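Ice-binding protein isoform1a (PDB 7BWX) probably binds ice, apparently by recognising specific water molecules of the prism planes, and is built as a right-handed beta-helical solenoid. Local coordinates at residues G18-Q23 / A190-S195; G158-L163 / A175-A180; D85-A90 / K103-V108; A99-Y104 / V127-T132; A181-T186 / T198-T203. The protein carries 1 engineered substitution. One frame throughout, in Å; residues are numbered along the deposited sequence.

The five contacts follow one solenoid from coil to coil. Interaction 1 is the most buried, and it joins strand 19-20 to a strand from far along the chain. Interaction 2 touches it, while pairing strands of a different face of the solenoid. Interactions 2 and 5 share strand 179-181 and lie in series, a strand ladder passing into a turn. Interactions 3 and 4 share Lys103 and Tyr104. Interaction 4 is the regular ladder, aromatic on one face, whereas interaction 3 is a surface corner of salt bridges, a water and sulfate ions. Flat stretches thus rely on backbone bonds and apolar rows, and corners recruit polar side chains such as Ser160 and Asn202.

Interaction 1 of 5, residues G18-Q23 / A190-S195; sequences GALAPQ and ALLAGS
A parallel strand pair of the beta-helix brings Leu20 beside Leu192 and Ala19 beside Leu191, although 167 residues separate the two segments at their closest ends. The ladder starts with Leu191 N, which donates to Gly18 O at 2.8 Å from above the carbonyl plane, 43° out of it. Leu20 N then meets Leu191 O at 3.0 Å, and Ala193 N meets Leu20 O at 2.9 Å, both nearly along the C=O axis. CB of Leu20 rests on CD2 of Leu192, 3.8 Å away. With CG anti to the backbone N (chi1 178°), Leu20 runs on to pack against Ala66 and Ser70 of helix 61-79.

Strand 19-20 is bordered by 186-192 on one edge and by 36-39 on the other, so the start of the chain is slotted between strands that lie much later and slightly later in the sequence. It is this insertion that makes the order of coils in the solenoid differ from their order in the chain.

Beyond the strands the pairing continues through a turn. Pro22 has no N-H to give, and its ring instead packs on carbonyl oxygens, CG lying 3.2 Å from Gly194 O and CD 3.3 Å from Ser195 O. Ser195 O also touches Ala21 CB at 3.6 Å and accepts the next available donor, Gln23 N, at 2.8 Å.

Interaction 2 of 5, residues G158-L163 / A175-A180; sequences GSSATL and ANALIA
Gly158 meets Asn176 at the start of this contact, its O lying 3.1 Å from Asn176 CB. One residue on, Ser159 O takes the N-H of Ala177 at 2.9 Å, a bent bond whose donor is tilted 34° from the carbonyl plane, as the two chains round their corner together. At Ser160 a side chain enters the ladder: OG, anti to the carbonyl carbon and beside its own backbone N (chi1 -64°), accepts from Leu178 N at 3.0 Å. The same oxygen touches two apolar groups, Ala177 CB and Leu178 CB, each 3.4 Å from it. An alanine in place of Ser160 would probably leave Leu178 N without this acceptor and allow the corner of residues 176-178 to shift.

From Ala161 the pairing becomes a regular parallel ladder. Ala161 N donates to Leu178 O, and Ala161 O receives Ala180 N at 2.9 Å, while the small Ala161 CB sits on the same face as Ile179. Thr162 and Ala180 occupy the other face. Leu163 N closes the register on Ala180 O, 2.8 Å away and nearly straight at 175°.

Strand 161-163 lies between 134-136 and 179-181 in a parallel face of the beta-helix, with Thr162 bonded through its backbone to Leu134 and Thr136. Leu163 and Ile179 both reach across to Leu191 of strand 186-192, and Ala175 O is held by Arg71 of helix 61-79.

Interaction 3 of 5, residues D85-A90 / K103-V108; sequences DQAGTA and KYDSAV. With SO4 (sulfate ion), chain G; SO4 (sulfate ion), chain H.
Gln86 and Tyr104 lie side by side and point the same way, the aliphatic part of the glutamine covering one face of the ring. Its CB stands 3.6 Å from the ring centroid, a CH-pi contact, and CG passes over CZ. A bend at chi2 (-74°) turns CD, and beyond it the amide, whose plane is 66° from that of the ring, brings NE2 within 3.2 Å of Tyr104 OH as a hydrogen-bond donor. One residue thus covers the ring and grips its hydroxyl, while Thr89 O approaches CD2 at the ring edge, 3.4 Å away and in the ring plane.

Asp85 and Lys103 are likewise aligned. Bends at the far end of the lysine bring NZ to Asp85 OD1 at 3.1 Å, from above the carboxylate plane. From the opposite face of that plane Ala87 N reaches the same oxygen at 2.9 Å, forming an Asx turn. NZ is shared with Asp105 OD1, also at 3.1 Å and on its syn lone pair; the lysine charge probably eases the proximity of the two aspartates.

Backbone bonds from Gln86 N to Lys103 O and from Asp105 N to Ala87 O tie the chains directly. A water joins Ala87 O and Thr89 O to Ser106 N, and sulfate ions, probably from the crystallisation liquor, sit on Ala90 N and Ala107 N. With its type II' turn from Gln86 to Thr89, the arrangement is a stacked corner of two beta-helix coils, where the strands leave one face for the next.

Interaction 4 of 5, residues A99-Y104 / V127-T132; sequences AGVYKY and VFQLAT. With SO4 (sulfate ion), chain H.
Val127 opens the ladder with Val101, its N donating to Gly100 O and its O receiving Tyr102 N, while its CB lies near Val101 CG1. Phe128 turns to the opposite face and runs alongside Tyr102. Their rings are nearly parallel, with planes 18° apart, but slid so far that the centroids are 5.3 Å from each other and overlap is slight. CD1 of Phe128 rests 3.9 Å from Tyr102 CB, and Tyr104 CE1 meets the edge of the phenylalanine ring at Phe128 CD1, 4.1 Å away.

Gln129 returns to the valine face. Its N donates to Tyr102 O at 2.8 Å and its O accepts Tyr104 N, and the extended side chain (chi2 179°) carries CD across Val101 CG1, 3.5 Å away. NE2 is bound by Gly77 O of helix 61-79 and by Leu80 O beyond it. Leu130 then lies beside Tyr104, CD2 against CD1 at 3.6 Å. Ala131 N makes the last rung, to Tyr104 O at 2.9 Å, and Thr132 OG1 donates to a sulfate ion that Ala107 N also holds.

Five backbone bonds set the parallel register of neighbouring beta-helix coils. The apolar face continues into Phe97 and Trp155, which stack on Tyr102 and Phe128 respectively. This face therefore relies on packed rings and methyls, whereas on the opposite face the amide of Gln129 adds a polar tie to the end of the flanking helix and the residues after it.

Interaction 5 of 5, residues A181-T186 / T198-T203; sequences AQTGAT and TLDSNT
Asn202 reaches across to the turn at Gln182 and Ala185, its ND2 donating to Gln182 O at 2.9 Å and to Ala185 O at 3.0 Å. Both acceptors lie close to the amide plane, which fixes the rotation of the group. With CG anti to the carbonyl carbon (chi1 -52°), that atom lies near Ala185 O, and OD1 accepts Asp200 N at 2.7 Å, the donor standing above the amide plane. A leucine in place of Asn202 would probably leave Gln182 O without this donor, Ala185 O with the weak bond from Thr203 N, and Asp200 N without this acceptor, freeing the turn to move.

Ala181 buries the most surface. Its CB packs on the amide of Asn202, 3.5 Å from OD1, and against Leu199 CD2. Its N donates to Thr198 O at 2.9 Å, while its O is bonded by a water that also binds Thr198 OG1.

Asp200 and Thr183 lie alongside each other, pointing the same way. Thr183 OG1 donates to OD2 at 2.8 Å from far above the carboxylate plane, 70° out of it, and Ser201 OG supplies a bond to OD1. Asp200 O takes the N-H of Gly184, a residue of the type II turn from Gln182 to Ala185, at 3.1 Å.

The contact continues strand pair 179-181 and 197-200 into the following corner. Strand 161-163 borders the first of these and 25-28 the second, and Leu199 packs inward on Val25 and Ile33. Thr186 is bonded to His168, and Thr203 touches Asn34 of strand 32-34.

Interaction 1 of 5, residues G18-Q23 / A190-S195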
# COMPACT_ATOMS: atom_id res chain seq x y z
N GLY A 18 -7.97 -4.86 -2.92
CA GLY A 18 -7.66 -3.42 -2.90
C GLY A 18 -7.58 -2.88 -1.49
O GLY A 18 -6.81 -1.94 -1.27
N ALA A 19 -8.38 -3.44 -0.58
CA ALA A 19 -8.42 -3.04 0.83
C ALA A 19 -8.68 -4.31 1.65
O ALA A 19 -9.68 -5.06 1.40
CB ALA A 19 -9.46 -2.00 1.08
N LEU A 20 -7.81 -4.53 2.60
CA LEU A 20 -7.90 -5.68 3.52
C LEU A 20 -7.52 -5.19 4.91
O LEU A 20 -6.46 -4.52 5.07
CB LEU A 20 -6.97 -6.78 3.03
CG LEU A 20 -6.92 -8.02 3.91
CD1 LEU A 20 -8.26 -8.73 3.86
CD2 LEU A 20 -5.77 -8.89 3.42
N ALA A 21 -8.43 -5.34 5.87
CA ALA A 21 -8.15 -4.85 7.23
C ALA A 21 -8.92 -5.71 8.19
O ALA A 21 -10.14 -5.81 8.08
CB ALA A 21 -8.55 -3.43 7.36
N PRO A 22 -8.24 -6.26 9.20
CA PRO A 22 -8.94 -7.16 10.11
C PRO A 22 -10.05 -6.43 10.87
O PRO A 22 -11.16 -6.98 11.02
CB PRO A 22 -7.83 -7.66 11.02
CG PRO A 22 -6.69 -6.67 10.86
CD PRO A 22 -6.81 -6.12 9.46
N GLN A 23 -9.77 -5.22 11.34
CA GLN A 23 -10.70 -4.49 12.22
C GLN A 23 -11.51 -3.44 11.45
O GLN A 23 -11.98 -2.46 12.08
CB GLN A 23 -9.94 -3.91 13.42
CG GLN A 23 -9.19 -4.93 14.28
CD GLN A 23 -9.81 -6.28 14.51
OE1 GLN A 23 -11.02 -6.43 14.80
NE2 GLN A 23 -8.98 -7.30 14.40
N ALA A 190 -2.60 -1.56 -3.59
CA ALA A 190 -3.45 -2.21 -2.57
C ALA A 190 -3.17 -1.62 -1.20
O ALA A 190 -2.04 -1.15 -1.00
CB ALA A 190 -3.21 -3.69 -2.61
N LEU A 191 -4.18 -1.61 -0.33
CA LEU A 191 -4.08 -1.15 1.06
C LEU A 191 -4.30 -2.35 1.99
O LEU A 191 -5.46 -2.78 2.12
CB LEU A 191 -5.10 -0.04 1.30
CG LEU A 191 -5.02 1.14 0.33
CD1 LEU A 191 -6.07 2.15 0.65
CD2 LEU A 191 -3.65 1.78 0.29
N LEU A 192 -3.21 -2.92 2.52
CA LEU A 192 -3.25 -4.15 3.36
C LEU A 192 -2.84 -3.77 4.78
O LEU A 192 -1.61 -3.63 5.07
CB LEU A 192 -2.32 -5.19 2.73
CG LEU A 192 -2.53 -5.50 1.26
CD1 LEU A 192 -1.60 -6.59 0.82
CD2 LEU A 192 -3.95 -5.93 0.94
N ALA A 193 -3.83 -3.51 5.62
CA ALA A 193 -3.66 -2.92 6.96
C ALA A 193 -3.61 -4.02 8.01
O ALA A 193 -4.18 -5.09 7.77
CB ALA A 193 -4.76 -1.97 7.30
N GLY A 194 -2.93 -3.74 9.11
CA GLY A 194 -2.90 -4.65 10.26
C GLY A 194 -3.99 -4.31 11.27
O GLY A 194 -4.20 -5.10 12.20
N SER A 195 -4.65 -3.16 11.14
CA SER A 195 -5.78 -2.76 12.02
C SER A 195 -7.01 -2.41 11.18
O SER A 195 -7.79 -3.32 10.89
CB SER A 195 -5.37 -1.66 12.99
OG SER A 195 -4.94 -0.46 12.33

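Interaction 2 of 5, residues G158-L163 / A175-A180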
# COMPACT_ATOMS: atom_id res chain seq x y z
N GLY A 158 5.99 0.33 9.13
CA GLY A 158 6.28 -0.24 10.46
C GLY A 158 5.21 0.09 11.47
O GLY A 158 4.97 -0.76 12.36
N SER A 159 4.51 1.22 11.34
CA SER A 159 3.29 1.53 12.14
C SER A 159 2.10 1.84 11.20
O SER A 159 1.49 0.87 10.66
CB SER A 159 3.50 2.58 13.18
OG SER A 159 3.98 3.80 12.61
N SER A 160 1.82 3.13 10.95
CA SER A 160 0.61 3.54 10.22
C SER A 160 0.97 4.44 9.04
O SER A 160 2.01 5.15 9.09
CB SER A 160 -0.35 4.21 11.16
OG SER A 160 -0.81 3.29 12.15
N ALA A 161 0.15 4.35 8.00
CA ALA A 161 0.30 5.15 6.77
C ALA A 161 -0.84 6.16 6.72
O ALA A 161 -2.02 5.79 6.94
CB ALA A 161 0.31 4.28 5.54
N THR A 162 -0.47 7.40 6.34
CA THR A 162 -1.42 8.48 6.06
C THR A 162 -1.18 8.91 4.61
O THR A 162 -0.07 9.44 4.34
CB THR A 162 -1.25 9.64 7.06
OG1 THR A 162 -1.22 9.16 8.40
CG2 THR A 162 -2.32 10.69 6.89
N LEU A 163 -2.15 8.69 3.72
CA LEU A 163 -1.98 9.09 2.30
C LEU A 163 -2.68 10.44 2.13
O LEU A 163 -3.88 10.58 2.44
CB LEU A 163 -2.49 7.98 1.39
CG LEU A 163 -1.96 6.58 1.69
CD1 LEU A 163 -2.48 5.60 0.67
CD2 LEU A 163 -0.43 6.58 1.73
N ALA A 175 0.86 -2.21 5.89
CA ALA A 175 1.08 -1.49 7.14
C ALA A 175 0.87 -2.42 8.34
O ALA A 175 -0.07 -3.20 8.34
CB ALA A 175 0.14 -0.34 7.22
N ASN A 176 1.65 -2.21 9.39
CA ASN A 176 1.53 -2.96 10.65
C ASN A 176 0.21 -2.62 11.33
O ASN A 176 -0.42 -3.51 11.90
CB ASN A 176 2.67 -2.61 11.56
CG ASN A 176 2.73 -3.53 12.76
OD1 ASN A 176 2.91 -4.72 12.57
ND2 ASN A 176 2.54 -2.97 13.94
N ALA A 177 -0.23 -1.37 11.22
CA ALA A 177 -1.44 -0.88 11.90
C ALA A 177 -2.35 -0.17 10.87
O ALA A 177 -2.83 -0.85 9.97
CB ALA A 177 -1.00 -0.01 13.03
N LEU A 178 -2.63 1.11 11.04
CA LEU A 178 -3.73 1.81 10.34
C LEU A 178 -3.27 2.22 8.95
O LEU A 178 -2.08 2.59 8.81
CB LEU A 178 -4.09 3.07 11.12
CG LEU A 178 -5.33 3.82 10.62
CD1 LEU A 178 -6.57 2.99 10.95
CD2 LEU A 178 -5.44 5.20 11.28
N ILE A 179 -4.18 2.19 7.97
CA ILE A 179 -3.98 2.90 6.68
C ILE A 179 -5.11 3.88 6.55
O ILE A 179 -6.25 3.44 6.53
CB ILE A 179 -3.86 1.98 5.46
CG1 ILE A 179 -2.71 1.01 5.61
CG2 ILE A 179 -3.69 2.81 4.17
CD1 ILE A 179 -2.64 -0.04 4.55
N ALA A 180 -4.80 5.17 6.42
CA ALA A 180 -5.79 6.25 6.22
C ALA A 180 -5.51 6.90 4.86
O ALA A 180 -4.42 7.43 4.65
CB ALA A 180 -5.74 7.23 7.33

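Interaction 3 of 5, residues D85-A90 / K103-V108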
# COMPACT_ATOMS: atom_id res chain seq x y z
N ASP A 85 20.86 1.61 2.74
CA ASP A 85 20.56 2.08 4.10
C ASP A 85 20.39 3.60 4.06
O ASP A 85 21.40 4.26 3.83
CB ASP A 85 21.65 1.62 5.06
CG ASP A 85 21.44 2.02 6.51
OD1 ASP A 85 20.42 2.66 6.81
OD2 ASP A 85 22.31 1.69 7.32
N GLN A 86 19.18 4.11 4.30
CA GLN A 86 18.84 5.55 4.22
C GLN A 86 18.87 6.10 5.63
O GLN A 86 18.65 7.30 5.81
CB GLN A 86 17.50 5.81 3.52
CG GLN A 86 17.39 5.24 2.13
CD GLN A 86 18.17 6.00 1.09
OE1 GLN A 86 19.38 6.19 1.26
NE2 GLN A 86 17.52 6.35 -0.02
N ALA A 87 19.14 5.23 6.61
CA ALA A 87 19.27 5.62 8.02
C ALA A 87 18.16 6.63 8.39
O ALA A 87 16.99 6.25 8.28
CB ALA A 87 20.67 6.11 8.27
N GLY A 88 18.47 7.82 8.90
CA GLY A 88 17.48 8.77 9.45
C GLY A 88 16.88 9.69 8.37
O GLY A 88 16.21 10.68 8.75
N THR A 89 17.12 9.45 7.07
CA THR A 89 16.50 10.28 5.97
C THR A 89 14.98 10.36 6.17
O THR A 89 14.36 9.33 6.34
CB THR A 89 16.75 9.69 4.58
OG1 THR A 89 18.16 9.58 4.45
CG2 THR A 89 16.15 10.50 3.45
N ALA A 90 14.42 11.56 6.22
CA ALA A 90 13.00 11.82 6.53
C ALA A 90 12.20 12.05 5.23
O ALA A 90 10.99 12.03 5.28
CB ALA A 90 12.91 13.00 7.47
N LYS A 103 16.11 0.83 3.47
CA LYS A 103 15.85 0.87 4.93
C LYS A 103 15.78 2.31 5.39
O LYS A 103 16.79 3.09 5.26
CB LYS A 103 16.93 0.06 5.65
CG LYS A 103 16.92 0.14 7.17
CD LYS A 103 17.84 -0.90 7.83
CE LYS A 103 19.26 -0.43 8.00
NZ LYS A 103 19.35 0.68 8.98
N TYR A 104 14.67 2.67 6.02
CA TYR A 104 14.46 3.96 6.70
C TYR A 104 14.19 3.71 8.17
O TYR A 104 13.17 3.00 8.51
CB TYR A 104 13.32 4.74 6.05
CG TYR A 104 13.61 5.23 4.65
CD1 TYR A 104 13.49 4.40 3.56
CD2 TYR A 104 14.02 6.53 4.43
CE1 TYR A 104 13.76 4.83 2.27
CE2 TYR A 104 14.27 6.99 3.15
CZ TYR A 104 14.16 6.14 2.06
OH TYR A 104 14.40 6.63 0.81
N ASP A 105 14.98 4.33 9.05
CA ASP A 105 14.89 4.07 10.51
C ASP A 105 13.85 4.93 11.18
O ASP A 105 13.54 4.65 12.33
CB ASP A 105 16.21 4.34 11.22
CG ASP A 105 17.37 3.59 10.64
OD1 ASP A 105 17.17 2.43 10.20
OD2 ASP A 105 18.49 4.18 10.66
N SER A 106 13.35 5.99 10.56
CA SER A 106 12.41 6.86 11.28
C SER A 106 11.25 7.29 10.35
O SER A 106 11.19 6.77 9.23
CB SER A 106 13.23 7.99 11.88
OG SER A 106 13.76 8.80 10.85
N ALA A 107 10.41 8.17 10.82
CA ALA A 107 9.21 8.67 10.13
C ALA A 107 9.63 9.26 8.78
O ALA A 107 10.66 9.99 8.72
CB ALA A 107 8.51 9.67 10.99
N VAL A 108 8.94 8.88 7.71
CA VAL A 108 9.24 9.40 6.35
C VAL A 108 8.01 10.09 5.80
O VAL A 108 6.86 9.68 6.10
CB VAL A 108 9.76 8.33 5.38
CG1 VAL A 108 10.98 7.61 5.93
CG2 VAL A 108 8.69 7.33 5.03
S SO4 G . 16.19 14.50 4.98
O1 SO4 G . 16.23 13.89 6.30
O2 SO4 G . 15.53 15.77 5.08
O3 SO4 G . 15.47 13.65 4.05
O4 SO4 G . 17.53 14.65 4.47
S SO4 H . 9.69 8.49 14.56
O1 SO4 H . 8.47 7.81 14.12
O2 SO4 H . 9.37 9.86 14.89
O3 SO4 H . 10.22 7.80 15.73
O4 SO4 H . 10.74 8.52 13.53
O HOH W 1 14.48 7.43 8.27

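Interaction 4 of 5, residues A99-Y104 / V127-T132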
# COMPACT_ATOMS: atom_id res chain seq x y z
N ALA A 99 15.68 -0.36 -8.46
CA ALA A 99 15.30 -1.56 -7.70
C ALA A 99 16.15 -1.63 -6.44
O ALA A 99 17.37 -1.41 -6.50
CB ALA A 99 15.44 -2.80 -8.53
N GLY A 100 15.54 -1.93 -5.31
CA GLY A 100 16.32 -2.19 -4.08
C GLY A 100 15.42 -2.42 -2.89
O GLY A 100 14.19 -2.28 -3.01
N VAL A 101 16.03 -2.80 -1.77
CA VAL A 101 15.43 -2.83 -0.42
C VAL A 101 16.01 -1.63 0.29
O VAL A 101 17.25 -1.62 0.61
CB VAL A 101 15.73 -4.19 0.25
CG1 VAL A 101 15.03 -4.34 1.60
CG2 VAL A 101 15.35 -5.32 -0.69
N TYR A 102 15.18 -0.62 0.52
CA TYR A 102 15.59 0.68 1.10
C TYR A 102 15.14 0.70 2.56
O TYR A 102 13.91 0.59 2.84
CB TYR A 102 14.92 1.82 0.33
CG TYR A 102 15.43 1.98 -1.07
CD1 TYR A 102 15.00 1.18 -2.11
CD2 TYR A 102 16.37 2.95 -1.38
CE1 TYR A 102 15.47 1.34 -3.40
CE2 TYR A 102 16.92 3.07 -2.64
CZ TYR A 102 16.45 2.28 -3.66
OH TYR A 102 16.99 2.43 -4.91
N LYS A 103 16.11 0.83 3.47
CA LYS A 103 15.85 0.87 4.93
C LYS A 103 15.78 2.31 5.39
O LYS A 103 16.79 3.09 5.26
CB LYS A 103 16.93 0.06 5.65
CG LYS A 103 16.92 0.14 7.17
CD LYS A 103 17.84 -0.90 7.83
CE LYS A 103 19.26 -0.43 8.00
NZ LYS A 103 19.35 0.68 8.98
N TYR A 104 14.67 2.67 6.02
CA TYR A 104 14.46 3.96 6.70
C TYR A 104 14.19 3.71 8.17
O TYR A 104 13.17 3.00 8.51
CB TYR A 104 13.32 4.74 6.05
CG TYR A 104 13.61 5.23 4.65
CD1 TYR A 104 13.49 4.40 3.56
CD2 TYR A 104 14.02 6.53 4.43
CE1 TYR A 104 13.76 4.83 2.27
CE2 TYR A 104 14.27 6.99 3.15
CZ TYR A 104 14.16 6.14 2.06
OH TYR A 104 14.40 6.63 0.81
N VAL A 127 11.32 -2.62 -2.25
CA VAL A 127 10.78 -2.85 -0.88
C VAL A 127 11.25 -1.67 -0.05
O VAL A 127 12.48 -1.54 0.16
CB VAL A 127 11.19 -4.19 -0.27
CG1 VAL A 127 10.56 -4.33 1.09
CG2 VAL A 127 10.87 -5.36 -1.15
N PHE A 128 10.32 -0.82 0.37
CA PHE A 128 10.58 0.27 1.30
C PHE A 128 10.31 -0.24 2.70
O PHE A 128 9.15 -0.43 3.05
CB PHE A 128 9.79 1.49 0.88
CG PHE A 128 10.29 2.07 -0.42
CD1 PHE A 128 11.31 3.01 -0.44
CD2 PHE A 128 9.71 1.69 -1.62
CE1 PHE A 128 11.79 3.51 -1.65
CE2 PHE A 128 10.14 2.22 -2.83
CZ PHE A 128 11.19 3.13 -2.84
N GLN A 129 11.38 -0.33 3.49
CA GLN A 129 11.33 -0.77 4.91
C GLN A 129 11.25 0.50 5.74
O GLN A 129 12.33 1.10 6.03
CB GLN A 129 12.53 -1.65 5.27
CG GLN A 129 12.67 -2.87 4.39
CD GLN A 129 13.89 -3.67 4.79
OE1 GLN A 129 14.98 -3.09 4.94
NE2 GLN A 129 13.74 -4.97 4.93
N LEU A 130 10.03 0.94 6.04
CA LEU A 130 9.78 2.18 6.79
C LEU A 130 9.55 1.80 8.26
O LEU A 130 8.54 1.18 8.57
CB LEU A 130 8.62 2.94 6.16
CG LEU A 130 8.70 3.12 4.64
CD1 LEU A 130 7.55 3.93 4.10
CD2 LEU A 130 10.02 3.76 4.22
N ALA A 131 10.52 2.05 9.13
CA ALA A 131 10.45 1.53 10.50
C ALA A 131 9.21 2.05 11.23
O ALA A 131 8.75 1.32 12.10
CB ALA A 131 11.70 1.85 11.28
N THR A 132 8.73 3.26 10.99
CA THR A 132 7.55 3.80 11.70
C THR A 132 6.49 4.25 10.69
O THR A 132 5.95 3.37 10.00
CB THR A 132 7.92 4.88 12.72
OG1 THR A 132 8.47 6.02 12.07
CG2 THR A 132 8.86 4.35 13.80
S SO4 H . 9.69 8.49 14.56
O1 SO4 H . 8.47 7.81 14.12
O2 SO4 H . 9.37 9.86 14.89
O3 SO4 H . 10.22 7.80 15.73
O4 SO4 H . 10.74 8.52 13.53

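Interaction 5 of 5, residues A181-T186 / T198-T203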
# COMPACT_ATOMS: atom_id res chain seq x y z
N ALA A 181 -6.46 6.78 3.94
CA ALA A 181 -6.42 7.47 2.64
C ALA A 181 -7.32 8.69 2.77
O ALA A 181 -8.55 8.56 2.93
CB ALA A 181 -6.78 6.49 1.57
N GLN A 182 -6.72 9.87 2.74
CA GLN A 182 -7.46 11.14 2.86
C GLN A 182 -8.13 11.49 1.52
O GLN A 182 -7.87 10.82 0.49
CB GLN A 182 -6.53 12.24 3.36
CG GLN A 182 -6.05 11.96 4.78
CD GLN A 182 -5.09 13.00 5.31
OE1 GLN A 182 -4.46 13.75 4.58
NE2 GLN A 182 -5.00 13.06 6.62
N THR A 183 -9.03 12.47 1.58
CA THR A 183 -9.93 12.88 0.48
C THR A 183 -9.18 12.85 -0.84
O THR A 183 -8.22 13.58 -1.04
CB THR A 183 -10.50 14.29 0.71
OG1 THR A 183 -10.93 14.34 2.07
CG2 THR A 183 -11.68 14.57 -0.19
N GLY A 184 -9.66 12.03 -1.74
CA GLY A 184 -9.28 12.07 -3.15
C GLY A 184 -8.00 11.33 -3.40
O GLY A 184 -7.61 11.30 -4.59
N ALA A 185 -7.34 10.77 -2.39
CA ALA A 185 -6.12 9.98 -2.67
C ALA A 185 -6.44 8.83 -3.62
O ALA A 185 -7.51 8.18 -3.50
CB ALA A 185 -5.47 9.51 -1.40
N THR A 186 -5.51 8.51 -4.51
CA THR A 186 -5.66 7.44 -5.51
C THR A 186 -4.47 6.50 -5.36
O THR A 186 -3.34 6.95 -5.00
CB THR A 186 -5.83 8.00 -6.93
OG1 THR A 186 -4.67 8.74 -7.30
CG2 THR A 186 -7.06 8.88 -7.04
N THR A 198 -9.15 3.48 6.70
CA THR A 198 -10.13 4.59 6.55
C THR A 198 -9.99 5.18 5.16
O THR A 198 -8.82 5.32 4.66
CB THR A 198 -10.01 5.68 7.61
OG1 THR A 198 -8.80 6.41 7.43
CG2 THR A 198 -10.05 5.09 9.01
N LEU A 199 -11.13 5.43 4.53
CA LEU A 199 -11.17 5.94 3.14
C LEU A 199 -12.04 7.19 3.10
O LEU A 199 -13.04 7.27 3.83
CB LEU A 199 -11.71 4.87 2.23
CG LEU A 199 -10.97 3.52 2.22
CD1 LEU A 199 -11.84 2.51 1.52
CD2 LEU A 199 -9.62 3.62 1.56
N ASP A 200 -11.70 8.10 2.19
CA ASP A 200 -12.56 9.26 1.89
C ASP A 200 -12.42 9.56 0.38
O ASP A 200 -11.37 10.09 -0.00
CB ASP A 200 -12.18 10.43 2.79
CG ASP A 200 -13.03 11.68 2.52
OD1 ASP A 200 -13.86 11.68 1.59
OD2 ASP A 200 -12.85 12.65 3.22
N SER A 201 -13.42 9.20 -0.41
CA SER A 201 -13.50 9.52 -1.85
C SER A 201 -12.23 9.08 -2.53
O SER A 201 -11.66 9.86 -3.33
CB SER A 201 -13.76 11.00 -2.01
OG SER A 201 -14.82 11.35 -1.13
N ASN A 202 -11.84 7.83 -2.33
CA ASN A 202 -10.59 7.32 -2.92
C ASN A 202 -10.87 6.45 -4.13
O ASN A 202 -12.00 5.95 -4.32
CB ASN A 202 -9.76 6.51 -1.92
CG ASN A 202 -9.55 7.30 -0.67
OD1 ASN A 202 -10.06 6.93 0.39
ND2 ASN A 202 -8.78 8.37 -0.78
N THR A 203 -9.84 6.22 -4.92
CA THR A 203 -9.89 5.17 -5.96
C THR A 203 -8.69 4.27 -5.74
O THR A 203 -7.57 4.77 -5.72
CB THR A 203 -9.86 5.71 -7.39
OG1 THR A 203 -10.91 6.66 -7.44
CG2 THR A 203 -10.06 4.63 -8.43
O HOH W 2 -9.35 8.33 5.54